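Local coordinates for protein topoisomerase IV subunit A (PDB 1ZVT) that forms the DNA-binding C-terminal beta-pinwheel domain of a type II topoisomerase, an enzyme of DNA decatenation and supercoil removal, and probably helps to choose its DNA substrates, at residues 20-24 with 25-29; 57-60 with 61-65; 127-130 with 131-134; 176-180 with 181-185; 211-215 with 216-220. One frame throughout, in Å; residues are numbered along the deposited sequence.

Contact 1. Residues 20-24 with 25-29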
# COMPACT_ATOMS: atom_id res chain seq x y z
N HIS A 20 5.65 -4.06 -21.80
CA HIS A 20 5.80 -4.48 -20.41
C HIS A 20 7.26 -4.79 -20.04
O HIS A 20 7.56 -5.05 -18.86
CB HIS A 20 4.92 -5.70 -20.12
CG HIS A 20 3.46 -5.41 -20.06
ND1 HIS A 20 2.50 -6.40 -20.05
CD2 HIS A 20 2.79 -4.23 -20.00
CE1 HIS A 20 1.30 -5.85 -19.97
NE2 HIS A 20 1.45 -4.53 -19.94
N ASP A 21 8.16 -4.72 -21.04
CA ASP A 21 9.56 -5.17 -20.91
C ASP A 21 10.61 -4.07 -20.68
O ASP A 21 11.83 -4.34 -20.73
CB ASP A 21 9.96 -5.98 -22.17
CG ASP A 21 10.15 -5.09 -23.41
OD1 ASP A 21 9.72 -3.92 -23.41
OD2 ASP A 21 10.73 -5.58 -24.42
N ILE A 22 10.18 -2.84 -20.46
CA ILE A 22 11.11 -1.72 -20.38
C ILE A 22 12.00 -1.83 -19.14
O ILE A 22 11.62 -2.44 -18.14
CB ILE A 22 10.37 -0.37 -20.39
CG1 ILE A 22 9.49 -0.25 -19.15
CG2 ILE A 22 9.52 -0.25 -21.66
CD1 ILE A 22 9.59 1.09 -18.51
N ASP A 23 13.19 -1.25 -19.24
CA ASP A 23 14.08 -1.13 -18.10
C ASP A 23 13.78 0.21 -17.42
O ASP A 23 14.33 1.24 -17.79
CB ASP A 23 15.54 -1.18 -18.59
CG ASP A 23 16.56 -1.06 -17.48
OD1 ASP A 23 16.23 -0.63 -16.34
OD2 ASP A 23 17.74 -1.39 -17.75
N ALA A 24 12.86 0.20 -16.46
CA ALA A 24 12.40 1.46 -15.89
C ALA A 24 13.45 2.21 -15.08
O ALA A 24 13.60 3.42 -15.23
CB ALA A 24 11.12 1.24 -15.08
N PRO A 25 14.21 1.50 -14.22
CA PRO A 25 15.26 2.22 -13.51
C PRO A 25 16.32 2.79 -14.46
O PRO A 25 16.99 3.76 -14.11
CB PRO A 25 15.83 1.17 -12.57
CG PRO A 25 14.72 0.19 -12.39
CD PRO A 25 14.12 0.10 -13.77
N GLY A 26 16.46 2.19 -15.65
CA GLY A 26 17.44 2.64 -16.64
C GLY A 26 17.03 3.82 -17.51
O GLY A 26 17.81 4.26 -18.35
N LEU A 27 15.81 4.32 -17.34
CA LEU A 27 15.35 5.48 -18.10
C LEU A 27 16.07 6.76 -17.69
O LEU A 27 16.75 6.80 -16.66
CB LEU A 27 13.85 5.67 -17.91
CG LEU A 27 12.98 4.51 -18.40
CD1 LEU A 27 11.56 4.66 -17.90
CD2 LEU A 27 12.99 4.44 -19.92
N ASN A 28 15.89 7.79 -18.52
CA ASN A 28 16.39 9.13 -18.25
C ASN A 28 15.57 9.77 -17.13
O ASN A 28 14.34 9.77 -17.17
CB ASN A 28 16.27 9.95 -19.55
CG ASN A 28 16.84 11.36 -19.44
OD1 ASN A 28 16.49 12.23 -20.24
ND2 ASN A 28 17.72 11.59 -18.48
N TYR A 29 16.26 10.29 -16.12
CA TYR A 29 15.59 11.09 -15.09
C TYR A 29 16.20 12.47 -15.07
O TYR A 29 17.35 12.63 -15.47
CB TYR A 29 15.68 10.42 -13.72
CG TYR A 29 14.91 9.12 -13.72
CD1 TYR A 29 15.52 7.92 -14.04
CD2 TYR A 29 13.54 9.12 -13.43
CE1 TYR A 29 14.80 6.72 -14.07
CE2 TYR A 29 12.81 7.94 -13.45
CZ TYR A 29 13.44 6.75 -13.76
OH TYR A 29 12.71 5.58 -13.80

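Contact 2. Residues 57-60 with 61-65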
# COMPACT_ATOMS: atom_id res chain seq x y z
N TYR A 57 -6.54 9.02 -7.04
CA TYR A 57 -6.67 9.76 -8.27
C TYR A 57 -6.45 8.79 -9.41
O TYR A 57 -5.58 7.93 -9.30
CB TYR A 57 -5.59 10.82 -8.39
CG TYR A 57 -5.43 11.76 -7.24
CD1 TYR A 57 -4.71 11.38 -6.10
CD2 TYR A 57 -5.94 13.06 -7.30
CE1 TYR A 57 -4.54 12.28 -5.04
CE2 TYR A 57 -5.76 13.95 -6.24
CZ TYR A 57 -5.06 13.55 -5.13
OH TYR A 57 -4.90 14.40 -4.06
N ALA A 58 -7.22 8.92 -10.49
CA ALA A 58 -6.97 8.13 -11.68
C ALA A 58 -6.55 9.00 -12.86
O ALA A 58 -7.07 10.10 -13.05
CB ALA A 58 -8.20 7.34 -12.06
N ILE A 59 -5.62 8.48 -13.66
CA ILE A 59 -5.13 9.18 -14.86
C ILE A 59 -5.21 8.20 -16.03
O ILE A 59 -4.95 7.01 -15.88
CB ILE A 59 -3.66 9.67 -14.67
CG1 ILE A 59 -3.57 10.79 -13.62
CG2 ILE A 59 -3.02 10.12 -16.01
CD1 ILE A 59 -2.13 11.37 -13.44
N ASP A 60 -5.61 8.70 -17.20
CA ASP A 60 -5.63 7.90 -18.43
C ASP A 60 -4.21 7.86 -19.02
O ASP A 60 -3.62 8.90 -19.31
CB ASP A 60 -6.65 8.53 -19.40
CG ASP A 60 -6.82 7.76 -20.71
OD1 ASP A 60 -5.96 6.92 -21.08
OD2 ASP A 60 -7.82 8.02 -21.42
N PRO A 61 -3.64 6.66 -19.19
CA PRO A 61 -2.27 6.59 -19.73
C PRO A 61 -2.05 7.33 -21.06
O PRO A 61 -0.94 7.78 -21.31
CB PRO A 61 -2.04 5.08 -19.92
CG PRO A 61 -2.96 4.44 -18.90
CD PRO A 61 -4.19 5.31 -18.92
N ILE A 62 -3.11 7.51 -21.86
CA ILE A 62 -2.91 8.16 -23.17
C ILE A 62 -2.52 9.64 -23.04
O ILE A 62 -2.02 10.26 -24.02
CB ILE A 62 -4.12 7.97 -24.12
CG1 ILE A 62 -5.40 8.51 -23.51
CG2 ILE A 62 -4.28 6.47 -24.45
CD1 ILE A 62 -5.64 9.97 -23.72
N THR A 63 -2.73 10.20 -21.85
CA THR A 63 -2.42 11.60 -21.58
C THR A 63 -0.99 11.77 -21.03
O THR A 63 -0.56 12.90 -20.76
CB THR A 63 -3.40 12.20 -20.54
OG1 THR A 63 -3.20 11.56 -19.27
CG2 THR A 63 -4.85 12.04 -20.97
N LEU A 64 -0.26 10.67 -20.86
CA LEU A 64 1.08 10.73 -20.28
C LEU A 64 2.16 10.69 -21.37
O LEU A 64 1.93 10.09 -22.43
CB LEU A 64 1.29 9.58 -19.28
CG LEU A 64 0.40 9.61 -18.05
CD1 LEU A 64 0.66 8.38 -17.19
CD2 LEU A 64 0.63 10.89 -17.26
N PRO A 65 3.33 11.31 -21.11
CA PRO A 65 4.44 11.28 -22.07
C PRO A 65 5.07 9.89 -22.18
O PRO A 65 4.91 9.06 -21.28
CB PRO A 65 5.43 12.30 -21.49
CG PRO A 65 5.16 12.29 -20.02
CD PRO A 65 3.67 12.05 -19.88

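Contact 3. Residues 127-130 with 131-134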
# COMPACT_ATOMS: atom_id res chain seq x y z
N THR A 127 -9.92 7.81 5.44
CA THR A 127 -9.86 8.89 6.39
C THR A 127 -8.80 8.58 7.44
O THR A 127 -8.85 7.52 8.07
CB THR A 127 -11.23 9.08 7.04
OG1 THR A 127 -12.19 9.26 6.00
CG2 THR A 127 -11.23 10.29 7.95
N LEU A 128 -7.85 9.49 7.60
CA LEU A 128 -6.77 9.29 8.56
C LEU A 128 -7.06 10.00 9.87
O LEU A 128 -7.33 11.23 9.87
CB LEU A 128 -5.47 9.84 8.02
CG LEU A 128 -4.99 9.25 6.69
CD1 LEU A 128 -3.73 9.97 6.26
CD2 LEU A 128 -4.73 7.75 6.85
N PRO A 129 -6.99 9.26 10.98
CA PRO A 129 -6.97 9.87 12.32
C PRO A 129 -5.82 10.84 12.51
O PRO A 129 -4.92 10.89 11.68
CB PRO A 129 -6.81 8.66 13.26
CG PRO A 129 -7.49 7.55 12.50
CD PRO A 129 -7.03 7.78 11.06
N GLU A 130 -5.85 11.61 13.60
CA GLU A 130 -4.86 12.63 13.86
C GLU A 130 -3.44 12.06 13.78
O GLU A 130 -3.11 11.09 14.48
CB GLU A 130 -5.10 13.24 15.24
CG GLU A 130 -4.27 14.49 15.48
CD GLU A 130 -4.40 15.01 16.89
OE1 GLU A 130 -4.97 14.30 17.76
OE2 GLU A 130 -3.93 16.14 17.14
N ASN A 131 -2.62 12.65 12.90
CA ASN A 131 -1.22 12.25 12.74
C ASN A 131 -1.01 10.85 12.17
O ASN A 131 0.10 10.30 12.23
CB ASN A 131 -0.46 12.42 14.06
CG ASN A 131 -0.50 13.86 14.55
OD1 ASN A 131 -0.49 14.80 13.75
ND2 ASN A 131 -0.60 14.04 15.87
N ALA A 132 -2.06 10.28 11.60
CA ALA A 132 -1.93 8.94 11.03
C ALA A 132 -1.43 9.03 9.59
O ALA A 132 -1.49 10.10 8.96
CB ALA A 132 -3.25 8.21 11.08
N HIS A 133 -0.97 7.88 9.09
CA HIS A 133 -0.46 7.76 7.72
C HIS A 133 -1.11 6.60 7.03
O HIS A 133 -1.62 5.67 7.67
CB HIS A 133 1.06 7.52 7.76
CG HIS A 133 1.79 8.55 8.57
ND1 HIS A 133 1.99 8.41 9.93
CD2 HIS A 133 2.30 9.75 8.23
CE1 HIS A 133 2.62 9.47 10.39
NE2 HIS A 133 2.83 10.30 9.38
N VAL A 134 -1.07 6.64 5.70
CA VAL A 134 -1.64 5.57 4.88
C VAL A 134 -0.68 4.37 4.86
O VAL A 134 0.54 4.56 4.69
CB VAL A 134 -1.85 6.04 3.41
CG1 VAL A 134 -2.45 4.90 2.57
CG2 VAL A 134 -2.74 7.29 3.32
O HOH W 1 -1.26 16.59 17.29

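Contact 4. Residues 176-180 with 181-185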
# COMPACT_ATOMS: atom_id res chain seq x y z
N ILE A 176 -6.57 -4.01 14.16
CA ILE A 176 -5.85 -4.38 15.37
C ILE A 176 -6.02 -3.24 16.37
O ILE A 176 -6.04 -2.07 15.98
CB ILE A 176 -4.36 -4.69 15.03
CG1 ILE A 176 -3.58 -5.11 16.28
CG2 ILE A 176 -3.68 -3.48 14.38
CD1 ILE A 176 -2.23 -5.77 15.98
N ASN A 177 -6.17 -3.56 17.65
CA ASN A 177 -6.43 -2.49 18.62
C ASN A 177 -5.17 -1.75 19.01
O ASN A 177 -4.25 -2.32 19.58
CB ASN A 177 -7.08 -3.03 19.89
CG ASN A 177 -7.51 -1.91 20.82
OD1 ASN A 177 -7.05 -1.81 21.96
ND2 ASN A 177 -8.39 -1.05 20.33
N ILE A 178 -5.12 -0.48 18.64
CA ILE A 178 -4.07 0.43 19.07
C ILE A 178 -4.81 1.63 19.68
O ILE A 178 -5.62 2.27 19.01
CB ILE A 178 -3.20 0.87 17.89
CG1 ILE A 178 -2.64 -0.39 17.17
CG2 ILE A 178 -2.06 1.80 18.36
CD1 ILE A 178 -1.89 -0.10 15.92
N PRO A 179 -4.57 1.91 20.97
CA PRO A 179 -5.26 3.01 21.63
C PRO A 179 -5.08 4.30 20.84
O PRO A 179 -3.96 4.63 20.43
CB PRO A 179 -4.57 3.09 23.00
CG PRO A 179 -4.04 1.69 23.24
CD PRO A 179 -3.66 1.17 21.87
N SER A 180 -6.17 5.01 20.61
CA SER A 180 -6.15 6.12 19.65
C SER A 180 -5.27 7.28 20.08
O SER A 180 -4.62 7.92 19.25
CB SER A 180 -7.56 6.58 19.32
OG SER A 180 -8.22 7.03 20.49
N ALA A 181 -5.30 7.60 21.37
CA ALA A 181 -4.45 8.68 21.86
C ALA A 181 -2.96 8.33 21.72
O ALA A 181 -2.12 9.17 21.36
CB ALA A 181 -4.81 9.02 23.31
N GLU A 182 -2.62 7.06 21.98
CA GLU A 182 -1.26 6.59 21.81
C GLU A 182 -0.80 6.68 20.33
O GLU A 182 0.31 7.12 20.02
CB GLU A 182 -1.17 5.16 22.34
CG GLU A 182 0.21 4.68 22.67
CD GLU A 182 0.25 3.21 23.05
OE1 GLU A 182 -0.73 2.47 22.78
OE2 GLU A 182 1.28 2.78 23.58
N ALA A 183 -1.69 6.28 19.42
CA ALA A 183 -1.39 6.36 17.99
C ALA A 183 -1.22 7.81 17.56
O ALA A 183 -0.32 8.11 16.79
CB ALA A 183 -2.49 5.70 17.19
N ALA A 184 -2.07 8.71 18.05
CA ALA A 184 -1.97 10.11 17.67
C ALA A 184 -0.66 10.73 18.17
O ALA A 184 -0.17 11.69 17.56
CB ALA A 184 -3.19 10.89 18.20
N ARG A 185 -0.12 10.20 19.26
CA ARG A 185 1.17 10.65 19.81
C ARG A 185 2.38 10.01 19.10
O ARG A 185 3.53 10.37 19.37
CB ARG A 185 1.24 10.37 21.33
CG ARG A 185 0.42 11.30 22.21
CD ARG A 185 0.61 10.96 23.71
NE ARG A 185 -0.59 10.33 24.25
CZ ARG A 185 -0.65 9.15 24.85
NH1 ARG A 185 0.44 8.42 25.01
NH2 ARG A 185 -1.81 8.69 25.32

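Contact 5. Residues 211-215 with 216-220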
# COMPACT_ATOMS: atom_id res chain seq x y z
N ILE A 211 14.03 -13.77 13.72
CA ILE A 211 13.02 -14.78 14.08
C ILE A 211 12.38 -15.33 12.83
O ILE A 211 12.13 -14.60 11.87
CB ILE A 211 11.92 -14.32 15.09
CG1 ILE A 211 11.14 -13.10 14.57
CG2 ILE A 211 12.51 -14.04 16.47
CD1 ILE A 211 9.70 -13.03 15.12
N LYS A 212 12.12 -16.63 12.84
CA LYS A 212 11.52 -17.31 11.72
C LYS A 212 10.15 -17.83 12.18
O LYS A 212 10.05 -18.54 13.19
CB LYS A 212 12.42 -18.45 11.23
CG LYS A 212 11.90 -19.13 9.96
CD LYS A 212 12.89 -20.13 9.37
CE LYS A 212 12.44 -20.44 7.95
NZ LYS A 212 12.73 -21.83 7.47
N LEU A 213 9.10 -17.42 11.48
CA LEU A 213 7.75 -17.79 11.85
C LEU A 213 7.16 -18.62 10.73
O LEU A 213 6.73 -18.08 9.72
CB LEU A 213 6.89 -16.54 12.09
CG LEU A 213 7.52 -15.57 13.09
CD1 LEU A 213 6.84 -14.21 13.02
CD2 LEU A 213 7.45 -16.16 14.50
N ARG A 214 7.17 -19.94 10.90
CA ARG A 214 6.51 -20.81 9.94
C ARG A 214 5.00 -20.81 10.22
O ARG A 214 4.57 -20.23 11.22
CB ARG A 214 7.04 -22.24 10.02
CG ARG A 214 8.55 -22.38 9.85
CD ARG A 214 9.00 -23.72 10.41
NE ARG A 214 8.50 -23.90 11.78
CZ ARG A 214 8.64 -25.00 12.51
NH1 ARG A 214 9.29 -26.06 12.03
NH2 ARG A 214 8.14 -25.04 13.74
N PRO A 215 4.20 -21.48 9.37
CA PRO A 215 2.76 -21.57 9.64
C PRO A 215 2.44 -21.98 11.08
O PRO A 215 1.51 -21.42 11.67
CB PRO A 215 2.29 -22.64 8.65
CG PRO A 215 3.24 -22.50 7.52
CD PRO A 215 4.56 -22.17 8.12
N GLU A 216 3.21 -22.93 11.62
CA GLU A 216 3.05 -23.36 13.02
C GLU A 216 3.12 -22.19 14.00
O GLU A 216 2.25 -22.05 14.86
CB GLU A 216 4.05 -24.47 13.38
CG GLU A 216 3.79 -25.81 12.66
CD GLU A 216 4.45 -25.94 11.28
OE1 GLU A 216 4.88 -24.93 10.68
OE2 GLU A 216 4.54 -27.09 10.80
N GLU A 217 4.14 -21.34 13.86
CA GLU A 217 4.27 -20.17 14.73
C GLU A 217 3.16 -19.13 14.46
O GLU A 217 2.65 -18.51 15.38
CB GLU A 217 5.65 -19.53 14.57
CG GLU A 217 6.82 -20.34 15.17
CD GLU A 217 7.28 -21.50 14.29
OE1 GLU A 217 6.98 -21.49 13.08
OE2 GLU A 217 7.94 -22.43 14.81
N LEU A 218 2.79 -18.95 13.20
CA LEU A 218 1.77 -17.93 12.88
C LEU A 218 0.38 -18.33 13.41
O LEU A 218 -0.42 -17.47 13.72
CB LEU A 218 1.74 -17.61 11.39
CG LEU A 218 3.03 -16.97 10.85
CD1 LEU A 218 3.07 -17.03 9.32
CD2 LEU A 218 3.21 -15.53 11.35
N GLN A 219 0.11 -19.63 13.53
CA GLN A 219 -1.13 -20.09 14.17
C GLN A 219 -1.25 -19.52 15.58
O GLN A 219 -2.36 -19.22 16.05
CB GLN A 219 -1.22 -21.63 14.20
CG GLN A 219 -1.15 -22.27 12.81
CD GLN A 219 -1.55 -23.75 12.77
OE1 GLN A 219 -1.15 -24.57 13.62
NE2 GLN A 219 -2.34 -24.11 11.75
N LYS A 220 -0.11 -19.34 16.25
CA LYS A 220 -0.04 -18.85 17.62
C LYS A 220 -0.39 -17.37 17.78
O LYS A 220 -0.70 -16.93 18.89
CB LYS A 220 1.36 -19.09 18.23
CG LYS A 220 1.88 -20.53 18.16
CD LYS A 220 1.40 -21.39 19.30
CE LYS A 220 1.81 -22.85 19.11
NZ LYS A 220 1.17 -23.71 20.14

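Contact 1. Residues 20-24 with 25-29
The carbonyl oxygen of A24 is gripped twice within one short loop: the backbone N of L27 donates to A24 O at 3.2 Å, and the hydroxyl OH of Y29 donates to A24 O at 2.7 Å. The first bond closes a type I beta turn from A24 to L27 and is nearly straight, its N-H...O angle being 166°. The two donors reach A24 O from opposite faces of the carbonyl plane, each well out of that plane, and the oxygen lies at the edge of the Y29 ring, near the ring plane. A phenylalanine in place of Y29 would probably leave A24 O without its hydroxyl donor, and the far end of the ring less firmly tied to the turn. Just ahead of the turn, D23 supplies a second clasp: with its CG anti to the backbone N (chi1 180°), OD1 swings round to accept from G26 N at 2.9 Å, although the amide comes from above the carboxylate plane. G26 N also makes a weak bond to D23 O. This loop joins strands 13-18 and 35-42 of the pinwheel's first sheet; A24 and Y29 both pack on V7 and F35, and the Y29 ring has a cation-pi partner in R15. On the apolar side the I22 and L27 side chains run roughly perpendicular, with I22 CD1 lying 4.1 Å from L27 CD1.

Contact 2. Residues 57-60 with 61-65
From I59 to P61 the backbone passes from the end of strand 55-59 into a single 3-10 turn over residues 61-63, with D60 as the residue between them. The turn is closed by T63 N, which donates to D60 O at 3.0 Å with an N-H...O angle of 163°, and L64 N follows with a bond to P61 O. The D60 side chain adds an Asx turn: CG lies anti to the backbone N (chi1 -178°), which brings OD1 forward to accept from I62 N at 3.0 Å. That bond is nearly straight at the hydrogen (170°), though the amide stands above the carboxylate plane. T63 adds a return grip, its OG1 donating to D60 O at 2.7 Å from within the carbonyl plane, so one oxygen holds both the amide and the hydroxyl of the same residue. Beyond the turn, L64 reaches back to the strand while also packing on V14 and S16 of strand 13-18, and P65 is hydrogen-bonded by its backbone to S16; the turn therefore links two neighbouring sheets of the pinwheel. The side chains of I59 and L64 are set nearly square to each other, I59 CG2 being 3.9 Å from L64 CD2.

Contact 3. Residues 127-130 with 131-134
L128 and A132 face each other across a type II beta turn that runs from P129 to A132. Its one backbone bond is A132 N to P129 O, 2.9 Å long with an N-H...O angle of 155°. N131 occupies the third position with positive phi (66°), as a type II turn expects there. The apolar contacts lie between the two arms: L128 CB stands 4.1 Å from A132 CB, and P129 CD comes within 3.8 Å of A132 CB, so two successive residues of the incoming arm pack against one side of the A132 methyl. Further out L128 spreads its two methyls over the outgoing arm. L128 CD1 approaches A132 O at 3.5 Å, and the L128 and V134 side chains lie crosswise, with L128 CD2 4.1 Å from V134 CG2. An alanine at L128 would lack both methyls and would probably leave V134 CG2 and the backbone of H133 without this packing. The polar contact is bridged by water: E130 and N131 point the same way, and one water donates to E130 OE2 at 2.7 Å and accepts from N131 ND2 at 3.0 Å. N131 ND2 also bonds to A184 O, at the helix 180-184. The turn thus lies between strands 123-124 and 138-139 of the beta-pinwheel, with L128 and P129 packed on S102 and H133 N bonded to D103, in the loop that joins strands 97-101 and 106-111.

Contact 4. Residues 176-180 with 181-185
I178 touches the short helix 180-184 from the chain that leads into it: its CG2 branch, anti to the backbone N, lies 4.1 Å from A183 CB, an apolar contact between the two segments. P179 comes next and holds the N-cap position. Its carbonyl accepts the first helical bond, A183 N to P179 O at 3.0 Å, with the donor nearly along the C=O axis. The ring of P179 also has a companion in E182, whose extended side chain runs beside it in the same direction; E182 CG is anti to its backbone N (chi1 -160°), and this places E182 OE1 3.3 Å from P179 CD, a close contact of a carboxylate oxygen with a ring CH2. S180 then starts the helix, and A184 N donates to S180 O at 2.9 Å, tilted 27° from the carbonyl plane. Together the two bonds give one turn of alpha helix. Within the beta-pinwheel this helix follows strand 173-174 and precedes strand 190-196. I178 packs on T151 of strand 146-151 and on D188, R185 makes a salt bridge to E187, and A184 touches E130 in the turn after strand 123-124.

Contact 5. Residues 211-215 with 216-220
One carboxylate oxygen, E217 OE1, takes both the backbone and the side chain of R214: R214 N donates to it at 2.7 Å, and R214 NE at 3.1 Å. The two approaches differ. NE meets the syn lone pair in a straight bond (179°), with OE1 in the guanidinium plane, whereas the backbone N comes to the anti side. The second oxygen completes a side-on, two-nitrogen salt bridge, R214 NH2 to E217 OE2 at 2.8 Å, while the guanidinium and carboxylate planes stand 34° apart. A bend at chi3 (-52°) turns NE and NH2 of R214 toward the E217 carboxylate. E216 OE1 sits over one face of the guanidinium, where the long salt bridge to R214 NE rests on charge alone. These three residues form the network at the start of helix 215-219, which follows strand 209-213 in the beta-pinwheel; E217, the third residue after the N-cap, receives the R214 amide as in the side-chain half of a capping box. Backbone bonds L218 N to R214 O and Q219 N to P215 O carry the helix onward. On the buried side L213 and L218 both pack on M156 of strand 155-160, and L213 CB lies 3.9 Å from L218 CD2.

Overall arrangement
Followed from the N terminus, the five contacts stand in series, and none nests in or crosses another. Contact 1 closes a turn in the connection from strand 13-18 to strand 35-42, within the first four-stranded sheet. Contact 2 ends strand 55-59 and sends the chain towards strand 72-73, which joins that first sheet; its centre is about 18 Å from that of contact 1. Contact 3 turns the chain between strands 123-124 and 138-139. Contact 4 starts the helix before strand 190-196 and touches contact 3 through N131 and A184, with centres about 11 Å apart. Contact 5 leads from strand 209-213 into helix 215-219, about 26 Å from contact 4, centre to centre.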